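Local coordinates for protein tail component (Lactobacillus phage J-1, PDB 5LY8) that probably recognises saccharides on the surface of its Lactobacillus casei host, this chain being the second carbohydrate-binding module of the phage's evolved distal tail protein, at residues V29-G34 / G52-A57; V100-N105 / G110-N115; V204-W209 / F231-V236. All coordinates share one frame; numbering follows the deposited sequence.

Contact 1. Residues V29-G34 / G52-A57; sequences VTLNNG and GPFGYA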
# COMPACT_ATOMS: atom_id res chain seq x y z
N VAL A 29 -0.94 14.28 -8.18
CA VAL A 29 -1.29 12.86 -8.22
C VAL A 29 -2.17 12.57 -9.43
O VAL A 29 -2.77 13.49 -10.01
CB VAL A 29 -2.02 12.38 -6.93
CG1 VAL A 29 -1.12 12.49 -5.72
CG2 VAL A 29 -3.36 13.08 -6.72
N THR A 30 -2.28 11.28 -9.78
CA THR A 30 -3.17 10.85 -10.84
C THR A 30 -4.11 9.78 -10.32
O THR A 30 -3.71 8.94 -9.49
CB THR A 30 -2.43 10.46 -12.10
OG1 THR A 30 -1.51 9.44 -11.78
CG2 THR A 30 -1.71 11.64 -12.75
N LEU A 31 -5.33 9.81 -10.80
CA LEU A 31 -6.38 8.91 -10.37
C LEU A 31 -6.57 7.77 -11.31
O LEU A 31 -6.59 7.96 -12.53
CB LEU A 31 -7.69 9.70 -10.24
CG LEU A 31 -7.66 10.87 -9.25
CD1 LEU A 31 -8.84 11.83 -9.47
CD2 LEU A 31 -7.54 10.38 -7.81
N ASN A 32 -6.73 6.56 -10.76
CA ASN A 32 -7.10 5.39 -11.54
C ASN A 32 -6.22 5.09 -12.75
O ASN A 32 -6.72 4.59 -13.77
CB ASN A 32 -8.59 5.50 -11.93
CG ASN A 32 -9.44 5.55 -10.70
OD1 ASN A 32 -9.19 4.82 -9.73
ND2 ASN A 32 -10.50 6.34 -10.72
N ASN A 33 -4.90 5.28 -12.61
CA ASN A 33 -3.98 5.00 -13.72
C ASN A 33 -2.63 4.52 -13.21
O ASN A 33 -1.58 4.85 -13.80
CB ASN A 33 -3.85 6.25 -14.62
CG ASN A 33 -3.06 7.36 -13.97
OD1 ASN A 33 -2.92 7.43 -12.74
ND2 ASN A 33 -2.44 8.22 -14.78
N GLY A 34 -2.64 3.77 -12.11
CA GLY A 34 -1.41 3.28 -11.52
C GLY A 34 -1.16 1.81 -11.75
O GLY A 34 -1.67 1.22 -12.70
N GLY A 52 -13.48 4.76 -10.00
CA GLY A 52 -14.26 5.40 -8.96
C GLY A 52 -13.52 6.48 -8.20
O GLY A 52 -12.31 6.66 -8.35
N PRO A 53 -14.25 7.21 -7.36
CA PRO A 53 -13.67 8.36 -6.67
C PRO A 53 -13.25 8.08 -5.23
O PRO A 53 -13.60 7.06 -4.63
CB PRO A 53 -14.85 9.35 -6.65
CG PRO A 53 -16.02 8.47 -6.45
CD PRO A 53 -15.72 7.16 -7.18
N PHE A 54 -12.56 9.05 -4.65
CA PHE A 54 -12.35 9.18 -3.22
C PHE A 54 -13.18 10.36 -2.78
O PHE A 54 -13.14 11.40 -3.45
CB PHE A 54 -10.90 9.52 -2.88
CG PHE A 54 -9.91 8.43 -3.17
CD1 PHE A 54 -9.58 7.50 -2.19
CD2 PHE A 54 -9.27 8.36 -4.41
CE1 PHE A 54 -8.66 6.48 -2.47
CE2 PHE A 54 -8.35 7.36 -4.68
CZ PHE A 54 -8.04 6.43 -3.71
N GLY A 55 -13.85 10.24 -1.66
CA GLY A 55 -14.50 11.40 -1.05
C GLY A 55 -13.62 11.91 0.08
O GLY A 55 -13.00 11.10 0.78
N TYR A 56 -13.50 13.24 0.26
CA TYR A 56 -12.65 13.77 1.32
C TYR A 56 -13.47 14.45 2.40
O TYR A 56 -14.30 15.31 2.08
CB TYR A 56 -11.60 14.73 0.77
CG TYR A 56 -10.82 14.13 -0.37
CD1 TYR A 56 -9.84 13.17 -0.13
CD2 TYR A 56 -11.09 14.49 -1.69
CE1 TYR A 56 -9.18 12.56 -1.19
CE2 TYR A 56 -10.45 13.86 -2.75
CZ TYR A 56 -9.49 12.90 -2.49
OH TYR A 56 -8.81 12.30 -3.52
N ALA A 57 -13.27 14.07 3.67
CA ALA A 57 -13.92 14.75 4.79
C ALA A 57 -13.02 14.66 6.00
O ALA A 57 -12.47 13.60 6.27
CB ALA A 57 -15.24 14.07 5.09
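L31, on the short strand 30-31, is the first residue of V29-G34 to meet G52-A57. Its CB is directed toward the other segment, and the CD2 branch reaches the edge of the F54 ring near the ring plane, with L31 CD2 4.3 Å from F54 CD2. This is a light apolar touch on a phenyl group that is otherwise buried, with P76 and P63 against it. N32 supplies the polar half of the contact. With CG anti to its own carbonyl carbon (chi1 -61°), the amide is carried across to the 52-57 backbone, and N32 ND2 donates to G52 O over 3.0 Å. The bond is nearly straight (172° at the hydrogen), and the acceptor lies in the plane of the amide. The other end of that amide, OD1, accepts from S77 N, so the group is gripped at both ends and its rotation is fixed. The setting is the curved sheet of a concanavalin-type beta sandwich: 30-31 pairs antiparallel with 73-81, whereas 54-57 forms a separate two-stranded ribbon with 60-63, and the N32 bond ties the turn after 30-31 to the loop leading into 54-57. At N32 the chain adopts a left-handed conformation and leaves the strand. N33 then folds back, its OD1 accepting from T30 OG1 at 2.6 Å on a lone pair, while G34 N bonds to Q50 OE1.

Contact 2. Residues V100-N105 / G110-N115; sequences VNVGTN and GRFEFN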
# COMPACT_ATOMS: atom_id res chain seq x y z
N VAL A 100 -4.07 4.49 7.89
CA VAL A 100 -5.41 4.03 7.54
C VAL A 100 -6.21 3.76 8.81
O VAL A 100 -5.65 3.59 9.90
CB VAL A 100 -5.39 2.73 6.67
CG1 VAL A 100 -4.74 2.98 5.31
CG2 VAL A 100 -4.67 1.58 7.40
N ASN A 101 -7.52 3.70 8.66
CA ASN A 101 -8.40 3.20 9.69
C ASN A 101 -9.16 2.08 8.98
O ASN A 101 -9.73 2.29 7.90
CB ASN A 101 -9.32 4.27 10.22
CG ASN A 101 -10.21 3.77 11.34
OD1 ASN A 101 -10.01 4.10 12.53
ND2 ASN A 101 -11.21 3.03 11.02
N VAL A 102 -9.11 0.89 9.55
CA VAL A 102 -9.70 -0.22 8.84
C VAL A 102 -10.41 -1.13 9.83
O VAL A 102 -9.97 -1.29 10.97
CB VAL A 102 -8.60 -0.89 7.92
CG1 VAL A 102 -7.36 -1.36 8.68
CG2 VAL A 102 -9.19 -1.98 7.02
N GLY A 103 -11.57 -1.62 9.41
CA GLY A 103 -12.38 -2.51 10.22
C GLY A 103 -13.09 -3.49 9.32
O GLY A 103 -13.40 -3.16 8.19
N THR A 104 -13.41 -4.69 9.86
CA THR A 104 -14.10 -5.67 9.03
C THR A 104 -15.08 -6.49 9.88
O THR A 104 -15.18 -6.35 11.11
CB THR A 104 -13.07 -6.49 8.19
OG1 THR A 104 -13.74 -7.32 7.20
CG2 THR A 104 -12.13 -7.36 9.04
N ASN A 105 -15.67 -7.42 9.17
CA ASN A 105 -16.71 -8.26 9.75
C ASN A 105 -16.85 -9.47 8.90
O ASN A 105 -16.23 -9.59 7.83
CB ASN A 105 -18.07 -7.61 10.06
CG ASN A 105 -18.24 -6.51 11.07
OD1 ASN A 105 -18.88 -5.50 10.78
ND2 ASN A 105 -17.97 -6.82 12.33
N GLY A 110 -12.61 -6.85 1.48
CA GLY A 110 -11.93 -5.66 1.00
C GLY A 110 -10.44 -5.90 0.94
O GLY A 110 -9.93 -6.85 1.52
N ARG A 111 -9.75 -5.02 0.22
CA ARG A 111 -8.31 -5.10 0.06
C ARG A 111 -7.76 -3.70 -0.08
O ARG A 111 -8.41 -2.85 -0.69
CB ARG A 111 -7.97 -5.92 -1.23
CG ARG A 111 -6.52 -5.90 -1.67
CD ARG A 111 -6.33 -6.73 -2.95
NE ARG A 111 -4.91 -6.91 -3.27
CZ ARG A 111 -4.14 -7.84 -2.75
NH1 ARG A 111 -4.64 -8.74 -1.91
NH2 ARG A 111 -2.85 -7.87 -3.03
N PHE A 112 -6.54 -3.47 0.42
CA PHE A 112 -5.78 -2.30 -0.00
C PHE A 112 -4.37 -2.72 -0.37
O PHE A 112 -3.86 -3.72 0.14
CB PHE A 112 -5.79 -1.11 0.97
CG PHE A 112 -5.16 -1.31 2.33
CD1 PHE A 112 -3.78 -1.45 2.46
CD2 PHE A 112 -5.92 -1.20 3.48
CE1 PHE A 112 -3.20 -1.58 3.72
CE2 PHE A 112 -5.32 -1.26 4.74
CZ PHE A 112 -3.97 -1.43 4.85
N GLU A 113 -3.78 -1.96 -1.29
CA GLU A 113 -2.38 -2.07 -1.68
C GLU A 113 -1.73 -0.72 -1.57
O GLU A 113 -2.28 0.27 -2.05
CB GLU A 113 -2.22 -2.58 -3.12
CG GLU A 113 -2.68 -4.00 -3.32
CD GLU A 113 -2.49 -4.52 -4.73
OE1 GLU A 113 -1.91 -3.80 -5.58
OE2 GLU A 113 -2.94 -5.66 -4.98
N PHE A 114 -0.53 -0.70 -0.97
CA PHE A 114 0.37 0.45 -1.02
C PHE A 114 1.61 -0.06 -1.76
O PHE A 114 2.33 -0.93 -1.26
CB PHE A 114 0.70 1.01 0.36
CG PHE A 114 -0.51 1.66 1.00
CD1 PHE A 114 -1.03 2.82 0.48
CD2 PHE A 114 -1.15 1.07 2.08
CE1 PHE A 114 -2.17 3.41 1.05
CE2 PHE A 114 -2.28 1.67 2.66
CZ PHE A 114 -2.78 2.85 2.15
N ASN A 115 1.81 0.47 -2.98
CA ASN A 115 2.81 -0.03 -3.91
C ASN A 115 3.83 0.99 -4.29
O ASN A 115 3.50 2.17 -4.47
CB ASN A 115 2.07 -0.46 -5.21
CG ASN A 115 1.08 -1.56 -4.98
OD1 ASN A 115 1.19 -2.30 -4.01
ND2 ASN A 115 0.07 -1.66 -5.84
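V100 sets its two methyls against the outer ends of two rings on strand 110-115. CG1 meets the F114 ring at its edge, near the plane, with V100 CG1 3.7 Å from F114 CZ; CG2 comes obliquely to F112, with V100 CG2 3.9 Å from F112 CE2. Two residues further along, V102 CG1 stands in line with the edge of the same F112 ring, 4.4 Å from CE2. With CG between backbone N and carbonyl carbon (chi1 64°), the F112 ring stands up from its strand; V100 and F112 approach from opposite directions, whereas V100 and F114 slide past each other. The strand segments run nearly antiparallel (158°) with axes 9.9 Å apart, the spacing of facing sheets in the core of the beta sandwich. On the other face of 110-115, R111 grips E113 OE2 side-on through NE and NH2, each at 2.9 Å, a salt bridge within the strand, and N115 ND2 donates to E113 OE1; A37 N and F38 N also donate to this buried carboxylate. Strand 94-103 lies between 223-238 and 166-175 in one sheet, and 110-118 between 121-130 and 208-216 in the other, with I224, L128 and F213 packed round F112 and W226 meeting F114.

Contact 3. Residues V204-W209 / F231-V236; sequences VPIDGW and FEWINV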
# COMPACT_ATOMS: atom_id res chain seq x y z
N VAL A 204 18.20 -1.65 -6.92
CA VAL A 204 16.93 -1.57 -7.64
C VAL A 204 16.26 -0.22 -7.39
O VAL A 204 16.04 0.15 -6.24
CB VAL A 204 16.00 -2.75 -7.23
CG1 VAL A 204 14.63 -2.62 -7.91
CG2 VAL A 204 16.66 -4.09 -7.56
N PRO A 205 15.96 0.55 -8.46
CA PRO A 205 15.37 1.87 -8.27
C PRO A 205 13.87 1.87 -8.13
O PRO A 205 13.19 0.88 -8.44
CB PRO A 205 15.77 2.62 -9.54
CG PRO A 205 16.01 1.56 -10.56
CD PRO A 205 16.29 0.28 -9.88
N ILE A 206 13.34 3.01 -7.70
CA ILE A 206 11.91 3.29 -7.68
C ILE A 206 11.65 4.67 -8.29
O ILE A 206 12.51 5.56 -8.20
CB ILE A 206 11.20 3.10 -6.32
CG1 ILE A 206 11.82 3.97 -5.27
CG2 ILE A 206 11.11 1.59 -5.89
CD1 ILE A 206 10.94 4.14 -4.08
N ASP A 207 10.46 4.86 -8.87
CA ASP A 207 10.10 6.14 -9.47
C ASP A 207 8.62 6.48 -9.29
O ASP A 207 8.16 7.47 -9.86
CB ASP A 207 10.48 6.20 -10.97
CG ASP A 207 9.67 5.24 -11.84
OD1 ASP A 207 8.69 4.69 -11.35
OD2 ASP A 207 10.02 5.06 -13.03
N GLY A 208 7.87 5.70 -8.53
CA GLY A 208 6.45 5.97 -8.40
C GLY A 208 5.81 5.21 -7.29
O GLY A 208 6.38 4.26 -6.74
N TRP A 209 4.57 5.62 -6.98
CA TRP A 209 3.77 4.93 -5.98
C TRP A 209 2.33 4.87 -6.42
O TRP A 209 1.87 5.76 -7.15
CB TRP A 209 3.88 5.63 -4.60
CG TRP A 209 3.31 7.03 -4.56
CD1 TRP A 209 3.97 8.18 -4.88
CD2 TRP A 209 1.98 7.41 -4.18
NE1 TRP A 209 3.13 9.26 -4.74
CE2 TRP A 209 1.90 8.81 -4.32
CE3 TRP A 209 0.84 6.71 -3.76
CZ2 TRP A 209 0.74 9.53 -4.01
CZ3 TRP A 209 -0.32 7.42 -3.50
CH2 TRP A 209 -0.34 8.81 -3.57
N PHE A 231 6.06 9.98 1.38
CA PHE A 231 7.24 9.22 1.02
C PHE A 231 8.42 10.12 1.30
O PHE A 231 8.41 11.31 0.93
CB PHE A 231 7.24 8.88 -0.47
CG PHE A 231 8.50 8.17 -0.93
CD1 PHE A 231 8.55 6.79 -1.01
CD2 PHE A 231 9.65 8.89 -1.25
CE1 PHE A 231 9.72 6.14 -1.44
CE2 PHE A 231 10.83 8.24 -1.64
CZ PHE A 231 10.85 6.88 -1.75
N GLU A 232 9.44 9.58 1.97
CA GLU A 232 10.69 10.27 2.22
C GLU A 232 11.89 9.46 1.84
O GLU A 232 11.98 8.29 2.22
CB GLU A 232 10.86 10.60 3.72
CG GLU A 232 9.81 11.44 4.39
CD GLU A 232 10.01 11.61 5.89
OE1 GLU A 232 9.53 12.64 6.40
OE2 GLU A 232 10.51 10.67 6.55
N TRP A 233 12.85 10.10 1.18
CA TRP A 233 14.17 9.53 1.03
C TRP A 233 14.84 9.72 2.39
O TRP A 233 14.68 10.78 3.00
CB TRP A 233 14.98 10.28 -0.03
CG TRP A 233 14.47 10.09 -1.42
CD1 TRP A 233 13.92 11.04 -2.23
CD2 TRP A 233 14.45 8.87 -2.17
NE1 TRP A 233 13.65 10.51 -3.46
CE2 TRP A 233 13.97 9.18 -3.46
CE3 TRP A 233 14.88 7.56 -1.90
CZ2 TRP A 233 13.83 8.21 -4.46
CZ3 TRP A 233 14.71 6.60 -2.89
CH2 TRP A 233 14.19 6.93 -4.14
N ILE A 234 15.56 8.71 2.88
CA ILE A 234 16.21 8.82 4.19
C ILE A 234 17.70 8.51 4.07
O ILE A 234 18.15 7.93 3.07
CB ILE A 234 15.51 7.99 5.28
CG1 ILE A 234 15.62 6.49 4.99
CG2 ILE A 234 14.05 8.46 5.54
CD1 ILE A 234 14.98 5.56 6.01
N ASN A 235 18.49 8.96 5.06
CA ASN A 235 19.95 8.77 5.08
C ASN A 235 20.54 9.34 3.77
O ASN A 235 21.28 8.63 3.07
CB ASN A 235 20.31 7.27 5.26
CG ASN A 235 19.66 6.63 6.45
OD1 ASN A 235 19.72 7.12 7.59
ND2 ASN A 235 19.01 5.51 6.21
N VAL A 236 20.11 10.57 3.39
CA VAL A 236 20.56 11.18 2.13
C VAL A 236 21.85 11.92 2.41
O VAL A 236 21.85 12.91 3.17
CB VAL A 236 19.55 12.13 1.44
CG1 VAL A 236 20.09 12.58 0.07
CG2 VAL A 236 18.17 11.50 1.29
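I206 gives up the most surface here, and all of its contact comes from one branch, CG1-CD1, which lies against two aromatic rings of strand 231-234. At the end of that branch I206 CD1 lies 3.5 Å from F231 CE1, approaching the ring obliquely from the opposite direction. At its root, I206 CG1 lies 4.0 Å from W233 CH2, again oblique, as the two side chains slide past each other. A chi1 of 58° sets I206 CG1 between the backbone N and the carbonyl carbon, pointing the branch at both rings. F231 and W233 meet edge-to-face (T-shaped), their planes nearly perpendicular: F231 CE2 sits 3.7 Å above the indole plane of W233, over its centre, while W233 CD2 lies in the plane of the F231 ring, at its edge. The indole NE1 is bonded to P83 O. Just after I206, D207 and G208 both face T117, a classic beta bulge by which the chain enters strand 208-216. Strand 223-238 turns a corner at N235. The aromatic pair packs on V17 of strand 11-20 and F94 of strand 94-103, its neighbours in the six-stranded sheet, while 208-216 runs in the opposing sheet between 73-81 and 110-118.

The contacts follow one another along the chain, each closing before the next opens, all in the carbohydrate-binding module. Contacts 2 and 3 lie on opposite sides of the chain's centre, with centres 23 Å apart, and their strands are neighbours in each sheet: 94-103 beside 223-238, and 110-118 beside 208-216. They hold the two sheets face to face. Contact 1, 16 Å from contact 2 and 22 Å from contact 3 between centres, ties an outer ribbon to the edge of the sheet holding 110-118 and 208-216, which strand 30-31 joins. W209, in segment 204-209, touches both other contacts: its CZ2 is 3.9 Å from V29 CG1 and its CB 3.5 Å from N115 O. N105 belongs to a magnesium site.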